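Local coordinates for DUF3828 domain-containing protein (Bacteroides thetaiotaomicron, PDB 3KZT) that is of unknown function but is probably an exported lipoprotein, folding as helices packed against an antiparallel sheet and pairing with a second copy of itself, at residues A[25-30]-A[125-130]; A[40-45]-A[80-85]; A[33-38]-A[121-126]. All blocks are in the same frame, centred on the assembly; numbering follows the deposited sequence. Where two conformers were deposited one is given.

Interaction 1 (A[25-30]-A[125-130]). With SO4 (sulfate ion), chain E.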
ATOM      1  N   GLN A  25      -9.966  -2.247 -17.358  1.00 16.35           N
ATOM      2  CA  GLN A  25      -8.876  -2.766 -16.508  1.00 16.54           C
ATOM      3  C   GLN A  25      -7.766  -1.757 -16.286  1.00 16.11           C
ATOM      4  O   GLN A  25      -7.187  -1.732 -15.196  1.00 15.82           O
ATOM      5  CB  GLN A  25      -8.286  -4.084 -17.046  1.00 16.86           C
ATOM      6  CG  GLN A  25      -9.218  -5.300 -16.968  1.00 18.57           C
ATOM      7  CD  GLN A  25      -9.629  -5.696 -15.540  1.00 21.16           C
ATOM      8  OE1 GLN A  25      -8.998  -5.307 -14.550  1.00 23.07           O
ATOM      9  NE2 GLN A  25     -10.700  -6.466 -15.442  1.00 22.49           N
ATOM     10  N   GLU A  26      -7.463  -0.939 -17.312  1.00 15.76           N
ATOM     11  CA  GLU A  26      -6.505   0.171 -17.176  1.00 15.51           C
ATOM     12  C   GLU A  26      -7.008   1.204 -16.159  1.00 15.42           C
ATOM     13  O   GLU A  26      -6.239   1.653 -15.327  1.00 15.36           O
ATOM     14  CB  GLU A  26      -6.239   0.870 -18.532  1.00 15.51           C
ATOM     15  CG  GLU A  26      -5.481   0.007 -19.540  1.00 15.08           C
ATOM     16  CD  GLU A  26      -5.326   0.642 -20.921  1.00 14.59           C
ATOM     17  OE1 GLU A  26      -5.658   1.842 -21.116  1.00 13.53           O
ATOM     18  OE2 GLU A  26      -4.863  -0.071 -21.817  1.00 15.05           O
ATOM     19  N   ALA A  27      -8.301   1.558 -16.250  1.00 15.06           N
ATOM     20  CA  ALA A  27      -8.945   2.509 -15.319  1.00 15.04           C
ATOM     21  C   ALA A  27      -8.946   1.950 -13.899  1.00 14.71           C
ATOM     22  O   ALA A  27      -8.588   2.649 -12.966  1.00 14.66           O
ATOM     23  CB  ALA A  27     -10.388   2.824 -15.767  1.00 14.86           C
ATOM     24  N   ILE A  28      -9.343   0.680 -13.765  1.00 14.50           N
ATOM     25  CA  ILE A  28      -9.297  -0.041 -12.480  1.00 14.11           C
ATOM     26  C   ILE A  28      -7.865   0.006 -11.854  1.00 13.84           C
ATOM     27  O   ILE A  28      -7.727   0.365 -10.694  1.00 14.29           O
ATOM     28  CB  ILE A  28      -9.870  -1.510 -12.629  1.00 14.02           C
ATOM     29  CG1 ILE A  28     -11.402  -1.444 -12.746  1.00 13.94           C
ATOM     30  CG2 ILE A  28      -9.489  -2.388 -11.438  1.00 13.07           C
ATOM     31  CD1 ILE A  28     -12.055  -2.724 -13.153  1.00 14.26           C
ATOM     32  N   GLY A  29      -6.834  -0.285 -12.667  1.00 13.63           N
ATOM     33  CA  GLY A  29      -5.414  -0.219 -12.252  1.00 12.93           C
ATOM     34  C   GLY A  29      -4.999   1.133 -11.666  1.00 12.55           C
ATOM     35  O   GLY A  29      -4.320   1.183 -10.651  1.00 13.01           O
HETATM   36  N   MSE A  30      -5.412   2.211 -12.308  1.00 11.79           N
HETATM   37  CA  MSE A  30      -5.151   3.584 -11.794  1.00 11.66           C
HETATM   38  C   MSE A  30      -5.862   3.843 -10.451  1.00 11.79           C
HETATM   39  O   MSE A  30      -5.259   4.392  -9.536  1.00 11.97           O
HETATM   40  CB  MSE A  30      -5.595   4.639 -12.811  1.00 10.94           C
HETATM   41  CG  MSE A  30      -5.437   6.110 -12.316  1.00  9.55           C
HETATM   42 SE   MSE A  30      -6.912   6.795 -11.230  0.75  3.16          SE
HETATM   43  CE  MSE A  30      -8.309   6.674 -12.606  1.00  7.06           C
ATOM     44  N   VAL A 125     -16.856   6.047  -8.103  1.00 18.58           N
ATOM     45  CA  VAL A 125     -15.881   7.034  -8.604  1.00 18.18           C
ATOM     46  C   VAL A 125     -15.920   7.051 -10.144  1.00 18.19           C
ATOM     47  O   VAL A 125     -16.072   5.991 -10.777  1.00 18.43           O
ATOM     48  CB  VAL A 125     -14.436   6.772  -8.067  1.00 18.32           C
ATOM     49  CG1 VAL A 125     -14.448   6.643  -6.542  1.00 17.37           C
ATOM     50  CG2 VAL A 125     -13.787   5.539  -8.714  1.00 17.49           C
ATOM     51  N   ARG A 126     -15.811   8.259 -10.727  1.00 17.84           N
ATOM     52  CA  ARG A 126     -15.838   8.459 -12.173  1.00 17.58           C
ATOM     53  C   ARG A 126     -14.428   8.810 -12.671  1.00 17.25           C
ATOM     54  O   ARG A 126     -13.722   9.587 -12.021  1.00 16.54           O
ATOM     55  CB  ARG A 126     -16.815   9.558 -12.546  1.00 17.74           C
ATOM     56  CG  ARG A 126     -17.308   9.441 -13.974  1.00 19.38           C
ATOM     57  CD  ARG A 126     -18.257  10.563 -14.339  1.00 20.83           C
ATOM     58  NE  ARG A 126     -17.586  11.803 -14.733  1.00 22.28           N
ATOM     59  CZ  ARG A 126     -18.215  12.957 -15.027  1.00 24.01           C
ATOM     60  NH1 ARG A 126     -19.567  13.069 -14.958  1.00 24.92           N
ATOM     61  NH2 ARG A 126     -17.489  14.029 -15.389  1.00 24.26           N
ATOM     62  N   VAL A 127     -14.058   8.253 -13.838  1.00 17.04           N
ATOM     63  CA  VAL A 127     -12.707   8.365 -14.419  1.00 16.93           C
ATOM     64  C   VAL A 127     -12.727   9.124 -15.750  1.00 17.32           C
ATOM     65  O   VAL A 127     -13.606   8.891 -16.569  1.00 17.32           O
ATOM     66  CB  VAL A 127     -12.092   6.940 -14.669  1.00 16.86           C
ATOM     67  CG1 VAL A 127     -10.768   7.030 -15.468  1.00 16.67           C
ATOM     68  CG2 VAL A 127     -11.864   6.225 -13.353  1.00 16.43           C
ATOM     69  N   VAL A 128     -11.751  10.022 -15.952  1.00 17.38           N
ATOM     70  CA  VAL A 128     -11.557  10.739 -17.231  1.00 17.59           C
ATOM     71  C   VAL A 128     -10.157  10.370 -17.751  1.00 17.90           C
ATOM     72  O   VAL A 128      -9.252  10.099 -16.945  1.00 18.23           O
ATOM     73  CB  VAL A 128     -11.693  12.298 -17.068  1.00 17.56           C
ATOM     74  CG1 VAL A 128     -10.590  12.876 -16.141  1.00 17.31           C
ATOM     75  CG2 VAL A 128     -11.666  12.993 -18.426  1.00 17.12           C
ATOM     76  N   ASN A 129     -10.003  10.305 -19.074  1.00 18.02           N
ATOM     77  CA  ASN A 129      -8.694  10.095 -19.713  1.00 17.97           C
ATOM     78  C   ASN A 129      -8.285  11.423 -20.341  1.00 17.92           C
ATOM     79  O   ASN A 129      -9.007  11.945 -21.168  1.00 18.03           O
ATOM     80  CB  ASN A 129      -8.742   8.986 -20.762  1.00 17.99           C
ATOM     81  CG  ASN A 129      -7.326   8.549 -21.237  1.00 18.06           C
ATOM     82  OD1 ASN A 129      -6.539   9.350 -21.732  1.00 17.39           O
ATOM     83  ND2 ASN A 129      -7.035   7.268 -21.103  1.00 18.51           N
ATOM     84  N   VAL A 130      -7.139  11.959 -19.908  1.00 17.98           N
ATOM     85  CA  VAL A 130      -6.555  13.187 -20.464  1.00 18.16           C
ATOM     86  C   VAL A 130      -5.199  12.801 -21.072  1.00 18.28           C
ATOM     87  O   VAL A 130      -4.275  12.455 -20.330  1.00 18.27           O
ATOM     88  CB  VAL A 130      -6.364  14.277 -19.370  1.00 18.01           C
ATOM     89  CG1 VAL A 130      -5.815  15.553 -19.986  1.00 17.90           C
ATOM     90  CG2 VAL A 130      -7.673  14.554 -18.672  1.00 17.81           C
TER
HETATM   91  S   SO4 E 203     -22.474  10.682 -15.947  0.70 67.85           S
HETATM   92  O1  SO4 E 203     -22.118  11.550 -17.066  0.70 67.64           O
HETATM   93  O2  SO4 E 203     -21.990   9.322 -16.199  0.70 67.65           O
HETATM   94  O3  SO4 E 203     -23.930  10.658 -15.807  0.70 68.00           O
HETATM   95  O4  SO4 E 203     -21.878  11.211 -14.721  0.70 67.46           O
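Met30 and Val127 meet end to end, and this apolar touch is the main part of the contact. Met30 is present as selenomethionine. The terminal methyl Met30 CE lies 3.7 Å from Val127 CG2 and 3.8 Å from Val127 CG1, so it faces the fork of the valine. Met30 CG stands anti to the backbone N (chi1 176°), and the chain then bends at chi2 and chi3, which carries CE across to the strand. A second apolar touch is looser. Ala27 CB sits 4.2 Å from Val127 CG1, one helical turn before Met30. Both helix residues therefore rest on the same valine, and all three are buried.

The backbones come close at Ala27, whose small side chain faces the strand. Ala27 CA is 7.0 Å from Val127 CA. This is one layer of helix on a four-stranded antiparallel sheet, with helix 13-41 lying over strand 119-130. Tyr105 of the neighbouring strand 104-111 touches both Ala27 and Val127. Met30 also reaches Tyr134 of strand 133-139.

Polar interactions lie away from the apolar pair. Glu26 makes a salt bridge with Arg22 and a hydrogen bond to the hydroxyl of Tyr134. Arg126 lies out of contact with segment 25-30. Arg126 NH1 gives a hydrogen bond of 3.0 Å to O4 of a sulfate (N-H...O 151°), and that oxygen lies in the guanidinium plane, at its edge. Trp104 NE1 bonds to the same sulfate, which probably came from the crystallisation liquor.

Interaction 2 (A[40-45]-A[80-85]). With SO4 (sulfate ion), chain F.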
ATOM      1  N   ALA A  40      -1.519   4.567   2.340  1.00 14.06           N
ATOM      2  CA  ALA A  40      -0.194   4.612   2.979  1.00 14.36           C
ATOM      3  C   ALA A  40       0.103   5.956   3.679  1.00 14.54           C
ATOM      4  O   ALA A  40       0.832   5.977   4.662  1.00 14.58           O
ATOM      5  CB  ALA A  40       0.913   4.279   1.961  1.00 14.39           C
ATOM      6  N   SER A  41      -0.473   7.059   3.178  1.00 15.03           N
ATOM      7  CA  SER A  41      -0.320   8.388   3.819  1.00 15.65           C
ATOM      8  C   SER A  41      -0.911   8.462   5.246  1.00 16.21           C
ATOM      9  O   SER A  41      -0.469   9.274   6.046  1.00 16.73           O
ATOM     10  CB  SER A  41      -0.915   9.507   2.947  1.00 15.57           C
ATOM     11  OG  SER A  41      -2.327   9.525   3.008  1.00 15.74           O
ATOM     12  N   PHE A  42      -1.886   7.598   5.556  1.00 16.79           N
ATOM     13  CA  PHE A  42      -2.424   7.480   6.919  1.00 17.30           C
ATOM     14  C   PHE A  42      -1.457   6.811   7.929  1.00 18.25           C
ATOM     15  O   PHE A  42      -1.730   6.863   9.129  1.00 18.50           O
ATOM     16  CB  PHE A  42      -3.760   6.730   6.919  1.00 17.07           C
ATOM     17  CG  PHE A  42      -4.866   7.480   6.265  1.00 16.81           C
ATOM     18  CD1 PHE A  42      -5.068   7.393   4.889  1.00 16.55           C
ATOM     19  CD2 PHE A  42      -5.724   8.285   7.025  1.00 16.77           C
ATOM     20  CE1 PHE A  42      -6.094   8.085   4.281  1.00 16.61           C
ATOM     21  CE2 PHE A  42      -6.755   8.985   6.424  1.00 16.57           C
ATOM     22  CZ  PHE A  42      -6.945   8.886   5.050  1.00 16.04           C
HETATM   23  N   MSE A  43      -0.350   6.185   7.459  1.00 19.05           N
HETATM   24  CA  MSE A  43       0.654   5.529   8.343  0.50 19.38           C
HETATM   25  C   MSE A  43       1.472   6.563   9.139  1.00 19.70           C
HETATM   26  O   MSE A  43       1.918   6.284  10.248  1.00 19.97           O
HETATM   27  CB  MSE A  43       1.631   4.657   7.521  0.50 19.43           C
HETATM   28  CG  MSE A  43       0.998   3.495   6.720  0.50 19.44           C
HETATM   29 SE   MSE A  43       0.331   2.089   7.852  0.38 19.83          SE
HETATM   30  CE  MSE A  43       1.920   1.753   8.915  0.50 18.87           C
ATOM     31  N   SER A  44       1.701   7.744   8.541  1.00 20.37           N
ATOM     32  CA  SER A  44       2.421   8.852   9.218  1.00 20.89           C
ATOM     33  C   SER A  44       1.422   9.632  10.102  1.00 21.25           C
ATOM     34  O   SER A  44       0.254   9.781   9.726  1.00 21.32           O
ATOM     35  CB  SER A  44       3.044   9.797   8.186  1.00 21.10           C
ATOM     36  N   THR A  45       1.888  10.105  11.268  1.00 21.79           N
ATOM     37  CA  THR A  45       1.070  10.910  12.225  1.00 22.12           C
ATOM     38  C   THR A  45       1.690  12.312  12.425  1.00 22.45           C
ATOM     39  O   THR A  45       1.860  12.771  13.571  1.00 22.81           O
ATOM     40  CB  THR A  45       0.939  10.197  13.604  1.00 22.03           C
ATOM     41  N   PRO A  80     -14.171  11.993   2.495  1.00 11.97           N
ATOM     42  CA  PRO A  80     -15.076  11.395   1.488  1.00 11.95           C
ATOM     43  C   PRO A  80     -14.434  10.317   0.535  1.00 11.63           C
ATOM     44  O   PRO A  80     -15.176   9.493  -0.034  1.00 11.49           O
ATOM     45  CB  PRO A  80     -15.538  12.619   0.679  1.00 11.99           C
ATOM     46  CG  PRO A  80     -14.442  13.572   0.819  1.00 12.25           C
ATOM     47  CD  PRO A  80     -13.965  13.430   2.217  1.00 11.99           C
ATOM     48  N   ILE A  81     -13.089  10.342   0.386  1.00 11.27           N
ATOM     49  CA  ILE A  81     -12.374   9.369  -0.454  0.50 10.89           C
ATOM     50  C   ILE A  81     -12.509   7.950   0.135  1.00 10.75           C
ATOM     51  O   ILE A  81     -12.789   7.008  -0.594  1.00 10.46           O
ATOM     52  CB  ILE A  81     -10.862   9.738  -0.620  0.50 10.96           C
ATOM     53  CG1 ILE A  81     -10.696  11.070  -1.385  0.50 10.79           C
ATOM     54  CG2 ILE A  81     -10.110   8.623  -1.394  0.50 10.75           C
ATOM     55  CD1 ILE A  81      -9.277  11.601  -1.380  0.50 10.23           C
ATOM     56  N   ILE A  82     -12.326   7.833   1.463  1.00 10.62           N
ATOM     57  CA  ILE A  82     -12.459   6.535   2.213  1.00 10.64           C
ATOM     58  C   ILE A  82     -13.786   6.371   3.015  1.00 10.64           C
ATOM     59  O   ILE A  82     -14.052   5.274   3.546  1.00 10.59           O
ATOM     60  CB  ILE A  82     -11.225   6.265   3.178  1.00 10.68           C
ATOM     61  CG1 ILE A  82     -11.022   7.387   4.216  1.00 11.35           C
ATOM     62  CG2 ILE A  82      -9.947   6.095   2.367  1.00 10.64           C
ATOM     63  CD1 ILE A  82     -10.029   7.062   5.308  1.00 11.53           C
ATOM     64  N   ARG A  83     -14.608   7.439   3.085  1.00 10.49           N
ATOM     65  CA  ARG A  83     -15.847   7.472   3.909  1.00 10.33           C
ATOM     66  C   ARG A  83     -15.547   7.050   5.352  1.00 10.14           C
ATOM     67  O   ARG A  83     -16.197   6.154   5.915  1.00 10.09           O
ATOM     68  CB  ARG A  83     -16.964   6.632   3.275  1.00 10.47           C
ATOM     69  CG  ARG A  83     -17.427   7.178   1.971  1.00 10.83           C
ATOM     70  CD  ARG A  83     -18.545   6.364   1.409  1.00 11.46           C
ATOM     71  NE  ARG A  83     -19.079   6.972   0.188  1.00 12.11           N
ATOM     72  CZ  ARG A  83     -20.161   6.549  -0.485  1.00 12.73           C
ATOM     73  NH1 ARG A  83     -20.873   5.477  -0.079  1.00 13.55           N
ATOM     74  NH2 ARG A  83     -20.544   7.206  -1.590  1.00 13.11           N
ATOM     75  N   ALA A  84     -14.525   7.687   5.917  1.00  9.84           N
ATOM     76  CA  ALA A  84     -14.044   7.382   7.255  1.00 10.02           C
ATOM     77  C   ALA A  84     -13.122   8.505   7.700  1.00 10.42           C
ATOM     78  O   ALA A  84     -12.707   9.325   6.877  1.00 10.21           O
ATOM     79  CB  ALA A  84     -13.303   6.075   7.257  1.00  9.71           C
ATOM     80  N   GLN A  85     -12.831   8.554   8.996  1.00 10.55           N
ATOM     81  CA  GLN A  85     -11.863   9.521   9.547  1.00 11.09           C
ATOM     82  C   GLN A  85     -10.419   9.029   9.386  1.00 11.39           C
ATOM     83  O   GLN A  85      -9.506   9.825   9.181  1.00 11.60           O
ATOM     84  CB  GLN A  85     -12.118   9.755  11.032  1.00 11.00           C
ATOM     85  CG  GLN A  85     -13.458  10.408  11.345  1.00 11.10           C
ATOM     86  CD  GLN A  85     -13.609  10.782  12.828  1.00 11.09           C
ATOM     87  OE1 GLN A  85     -12.631  10.831  13.576  1.00 11.39           O
ATOM     88  NE2 GLN A  85     -14.838  11.056  13.243  1.00  9.86           N
TER
HETATM   89  S   SO4 F 204     -23.444   6.162  -2.934  0.70 60.55           S
HETATM   90  O1  SO4 F 204     -22.698   7.317  -3.438  0.70 60.49           O
HETATM   91  O2  SO4 F 204     -22.529   5.157  -2.404  0.70 60.20           O
HETATM   92  O3  SO4 F 204     -24.219   5.573  -4.027  0.70 60.90           O
HETATM   93  O4  SO4 F 204     -24.351   6.598  -1.871  0.70 60.90           O
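A single ring carries the 40-45 side of this contact: Phe42 reaches Ile82 although the nearest CA atoms, those of Phe42 and Gln85, are 10.0 Å apart. Phe42 is the one residue of 40-45 that touches 80-85. Ile82 comes from the opposite direction. Ile82 CD1 meets the far end of the ring, 3.6 Å from Phe42 CZ and 4.0 Å from Phe42 CE2. The methyl approaches the ring obliquely. Ile82 CG1 lies between its backbone N and carbonyl carbon (chi1 58°), and the extended chi2 then sends CD1 out toward the phenylalanine. The carbonyl of Gln85 adds a lighter touch, with Gln85 O 4.0 Å from Phe42 CE2.

Phe42 lies where the chain turns from helix 13-41 toward helix 47-60. The ring of Tyr38, one turn earlier, packs edge-to-face with it. On the other side, Arg83 and Ala84 both face Asp79, which fits a G1 beta bulge. Arg83 takes the left-handed backbone conformation expected at the first bulge position. Ile82 O bonds to the hydroxyl of Tyr109, and Arg83 O to Arg119 NH2.

Arg83 runs extended to a second sulfate, whose sulfur lies near the guanidinium plane. Arg83 NH2 bonds to sulfate O1 at 2.8 Å. Arg83 NH1 bonds to sulfate O2 at 2.9 Å, and NH2 adds a weak bond to the same oxygen. Thr140 OG1 is a further partner of NH2.

The second subunit packs on the 40-45 side, through its own Ala40, Leu52 and Ile56. Between the two segments the contact rests on a methyl-ring touch, with one backbone carbonyl near the ring and nothing to fix its direction. The bonds to Tyr109 and Arg119 probably hold the 80-85 loop in place, while Phe42 and Ile82 add apolar burial.

Interaction 3 (A[33-38]-A[121-126]). With SO4 (sulfate ion), chain E.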
ATOM      1  N   ASP A  33      -4.145   1.991  -7.709  1.00 13.97           N
ATOM      2  CA  ASP A  33      -2.874   2.708  -7.377  1.00 14.29           C
ATOM      3  C   ASP A  33      -3.118   3.919  -6.519  1.00 13.99           C
ATOM      4  O   ASP A  33      -2.344   4.182  -5.599  1.00 13.75           O
ATOM      5  CB  ASP A  33      -2.128   3.187  -8.638  1.00 14.25           C
ATOM      6  CG  ASP A  33      -1.597   2.051  -9.501  1.00 15.30           C
ATOM      7  OD1 ASP A  33      -1.607   0.875  -9.081  1.00 17.95           O
ATOM      8  OD2 ASP A  33      -1.181   2.355 -10.625  1.00 16.34           O
ATOM      9  N   PHE A  34      -4.161   4.690  -6.855  1.00 14.21           N
ATOM     10  CA  PHE A  34      -4.543   5.848  -6.042  1.00 14.22           C
ATOM     11  C   PHE A  34      -4.863   5.454  -4.594  1.00 14.30           C
ATOM     12  O   PHE A  34      -4.293   6.029  -3.667  1.00 14.33           O
ATOM     13  CB  PHE A  34      -5.745   6.614  -6.640  1.00 14.09           C
ATOM     14  CG  PHE A  34      -6.326   7.612  -5.698  1.00 13.94           C
ATOM     15  CD1 PHE A  34      -5.532   8.641  -5.182  1.00 13.98           C
ATOM     16  CD2 PHE A  34      -7.662   7.518  -5.276  1.00 13.23           C
ATOM     17  CE1 PHE A  34      -6.053   9.561  -4.273  1.00 13.23           C
ATOM     18  CE2 PHE A  34      -8.191   8.450  -4.368  1.00 12.95           C
ATOM     19  CZ  PHE A  34      -7.386   9.463  -3.868  1.00 13.05           C
ATOM     20  N   TYR A  35      -5.768   4.485  -4.420  1.00 14.51           N
ATOM     21  CA  TYR A  35      -6.197   4.052  -3.068  1.00 14.48           C
ATOM     22  C   TYR A  35      -5.094   3.420  -2.225  1.00 14.66           C
ATOM     23  O   TYR A  35      -5.032   3.669  -1.023  1.00 14.73           O
ATOM     24  CB  TYR A  35      -7.463   3.157  -3.116  1.00 14.62           C
ATOM     25  CG  TYR A  35      -8.724   3.974  -3.138  1.00 14.14           C
ATOM     26  CD1 TYR A  35      -9.240   4.477  -4.335  1.00 13.98           C
ATOM     27  CD2 TYR A  35      -9.390   4.284  -1.954  1.00 14.02           C
ATOM     28  CE1 TYR A  35     -10.391   5.258  -4.357  1.00 14.60           C
ATOM     29  CE2 TYR A  35     -10.538   5.057  -1.957  1.00 14.10           C
ATOM     30  CZ  TYR A  35     -11.045   5.544  -3.161  1.00 14.74           C
ATOM     31  OH  TYR A  35     -12.181   6.309  -3.182  1.00 15.05           O
ATOM     32  N   GLU A  36      -4.222   2.626  -2.847  1.00 14.83           N
ATOM     33  CA  GLU A  36      -3.065   2.048  -2.129  1.00 15.07           C
ATOM     34  C   GLU A  36      -2.046   3.123  -1.714  1.00 14.63           C
ATOM     35  O   GLU A  36      -1.556   3.100  -0.578  1.00 14.31           O
ATOM     36  CB  GLU A  36      -2.411   0.932  -2.935  1.00 15.33           C
ATOM     37  CG  GLU A  36      -3.265  -0.330  -2.937  1.00 17.28           C
ATOM     38  CD  GLU A  36      -2.873  -1.343  -3.986  1.00 20.43           C
ATOM     39  OE1 GLU A  36      -1.740  -1.278  -4.542  1.00 22.18           O
ATOM     40  OE2 GLU A  36      -3.716  -2.229  -4.257  1.00 24.36           O
ATOM     41  N   ALA A  37      -1.757   4.062  -2.628  1.00 14.28           N
ATOM     42  CA  ALA A  37      -0.848   5.201  -2.350  1.00 13.88           C
ATOM     43  C   ALA A  37      -1.428   6.132  -1.281  1.00 13.64           C
ATOM     44  O   ALA A  37      -0.736   6.501  -0.338  1.00 13.35           O
ATOM     45  CB  ALA A  37      -0.576   5.986  -3.627  1.00 13.58           C
ATOM     46  N   TYR A  38      -2.704   6.491  -1.450  1.00 13.59           N
ATOM     47  CA  TYR A  38      -3.427   7.359  -0.504  1.00 13.58           C
ATOM     48  C   TYR A  38      -3.525   6.733   0.901  1.00 13.40           C
ATOM     49  O   TYR A  38      -3.265   7.405   1.892  1.00 13.02           O
ATOM     50  CB  TYR A  38      -4.826   7.691  -1.044  1.00 13.44           C
ATOM     51  CG  TYR A  38      -5.539   8.773  -0.282  1.00 13.88           C
ATOM     52  CD1 TYR A  38      -5.059  10.085  -0.299  1.00 13.93           C
ATOM     53  CD2 TYR A  38      -6.723   8.507   0.429  1.00 13.96           C
ATOM     54  CE1 TYR A  38      -5.708  11.103   0.395  1.00 13.69           C
ATOM     55  CE2 TYR A  38      -7.382   9.520   1.128  1.00 13.31           C
ATOM     56  CZ  TYR A  38      -6.870  10.817   1.100  1.00 13.66           C
ATOM     57  OH  TYR A  38      -7.498  11.821   1.770  1.00 12.26           O
ATOM     58  N   VAL A 121     -17.745  -0.586   2.894  1.00 18.62           N
ATOM     59  CA  VAL A 121     -17.685   0.753   2.258  1.00 18.60           C
ATOM     60  C   VAL A 121     -17.716   0.552   0.736  1.00 18.85           C
ATOM     61  O   VAL A 121     -17.067  -0.373   0.229  1.00 18.96           O
ATOM     62  CB  VAL A 121     -16.425   1.521   2.685  1.00 18.60           C
ATOM     63  CG1 VAL A 121     -16.400   2.910   2.052  1.00 18.26           C
ATOM     64  CG2 VAL A 121     -16.384   1.648   4.218  1.00 18.25           C
ATOM     65  N   SER A 122     -18.494   1.412   0.041  1.00 18.95           N
ATOM     66  CA  SER A 122     -18.679   1.344  -1.410  0.50 18.93           C
ATOM     67  C   SER A 122     -18.797   2.770  -1.995  1.00 19.11           C
ATOM     68  O   SER A 122     -19.868   3.383  -1.930  1.00 19.07           O
ATOM     69  CB  SER A 122     -19.927   0.518  -1.724  0.50 18.94           C
ATOM     70  OG  SER A 122     -20.170   0.464  -3.107  0.50 18.68           O
ATOM     71  N   ILE A 123     -17.680   3.284  -2.555  1.00 19.34           N
ATOM     72  CA  ILE A 123     -17.612   4.627  -3.151  1.00 19.33           C
ATOM     73  C   ILE A 123     -17.697   4.547  -4.700  1.00 19.24           C
ATOM     74  O   ILE A 123     -16.786   3.973  -5.335  1.00 19.07           O
ATOM     75  CB  ILE A 123     -16.256   5.376  -2.782  1.00 19.34           C
ATOM     76  CG1 ILE A 123     -16.005   5.393  -1.260  1.00 19.90           C
ATOM     77  CG2 ILE A 123     -16.264   6.814  -3.331  1.00 19.09           C
ATOM     78  CD1 ILE A 123     -15.085   4.275  -0.770  1.00 20.81           C
ATOM     79  N   PRO A 124     -18.789   5.096  -5.314  1.00 19.02           N
ATOM     80  CA  PRO A 124     -18.753   5.211  -6.772  1.00 18.90           C
ATOM     81  C   PRO A 124     -17.766   6.332  -7.153  1.00 18.80           C
ATOM     82  O   PRO A 124     -17.818   7.420  -6.538  1.00 18.60           O
ATOM     83  CB  PRO A 124     -20.194   5.612  -7.142  1.00 18.90           C
ATOM     84  CG  PRO A 124     -21.003   5.445  -5.877  1.00 18.83           C
ATOM     85  CD  PRO A 124     -20.063   5.603  -4.768  1.00 19.08           C
ATOM     86  N   VAL A 125     -16.856   6.047  -8.103  1.00 18.58           N
ATOM     87  CA  VAL A 125     -15.881   7.034  -8.604  1.00 18.18           C
ATOM     88  C   VAL A 125     -15.920   7.051 -10.144  1.00 18.19           C
ATOM     89  O   VAL A 125     -16.072   5.991 -10.777  1.00 18.43           O
ATOM     90  CB  VAL A 125     -14.436   6.772  -8.067  1.00 18.32           C
ATOM     91  CG1 VAL A 125     -14.448   6.643  -6.542  1.00 17.37           C
ATOM     92  CG2 VAL A 125     -13.787   5.539  -8.714  1.00 17.49           C
ATOM     93  N   ARG A 126     -15.811   8.259 -10.727  1.00 17.84           N
ATOM     94  CA  ARG A 126     -15.838   8.459 -12.173  1.00 17.58           C
ATOM     95  C   ARG A 126     -14.428   8.810 -12.671  1.00 17.25           C
ATOM     96  O   ARG A 126     -13.722   9.587 -12.021  1.00 16.54           O
ATOM     97  CB  ARG A 126     -16.815   9.558 -12.546  1.00 17.74           C
ATOM     98  CG  ARG A 126     -17.308   9.441 -13.974  1.00 19.38           C
ATOM     99  CD  ARG A 126     -18.257  10.563 -14.339  1.00 20.83           C
ATOM    100  NE  ARG A 126     -17.586  11.803 -14.733  1.00 22.28           N
ATOM    101  CZ  ARG A 126     -18.215  12.957 -15.027  1.00 24.01           C
ATOM    102  NH1 ARG A 126     -19.567  13.069 -14.958  1.00 24.92           N
ATOM    103  NH2 ARG A 126     -17.489  14.029 -15.389  1.00 24.26           N
TER
HETATM  104  S   SO4 E 203     -22.474  10.682 -15.947  0.70 67.85           S
HETATM  105  O1  SO4 E 203     -22.118  11.550 -17.066  0.70 67.64           O
HETATM  106  O2  SO4 E 203     -21.990   9.322 -16.199  0.70 67.65           O
HETATM  107  O3  SO4 E 203     -23.930  10.658 -15.807  0.70 68.00           O
HETATM  108  O4  SO4 E 203     -21.878  11.211 -14.721  0.70 67.46           O
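Tyr35 reaches from the helix to the sheet and brings its hydroxyl up against two aliphatic side chains. Tyr35 OH is 4.1 Å from Ile123 CG2 and equally 4.1 Å from Val125 CG1. The ring runs at a slant to Ile123 and passes Val125 in the opposite direction. Ile123 CG2 stands anti to its backbone N, which turns that methyl to the hydroxyl. All three residues are buried.

The polar end is not left to these methyls. Tyr35 OH hydrogen-bonds to the carbonyl of Ile81 in the loop after helix 63-75, which satisfies the buried hydroxyl. Phe34 CE2 lies 3.9 Å above one face of the Tyr35 ring, toward its rim. Val107 of strand 104-111 also touches Tyr35.

The other side of the strand is more open. Ser122, Pro124 and Arg126 are partly exposed. Arg126 NH2 makes a salt bridge with Asp137 on the adjacent strand 133-139. Strand 119-130 thus has one buried face and one partly exposed face, as is usual where a helix covers one side of an antiparallel sheet in an alpha+beta fold.

Helix 13-41, with its C-terminal turn, supplies the first half of every contact. Going along it, 25-30 comes first and closes the longest loop, to 125-130. Segment 33-38 follows and closes on 121-126, so interactions 1 and 3 end on the same strand and share Val125 and Arg126. Segment 40-45 closes the shortest loop, to 80-85, and interaction 2 is nested inside both others. Interactions 1 and 2 lie on opposite sides of the chain's centre, their centres about 21 Å apart, with interaction 3 near the middle. Interactions 2 and 3 touch where Ile81 packs on Phe34 and Tyr38. Together they tie the long helix to the sheet and to the loop after helix 63-75.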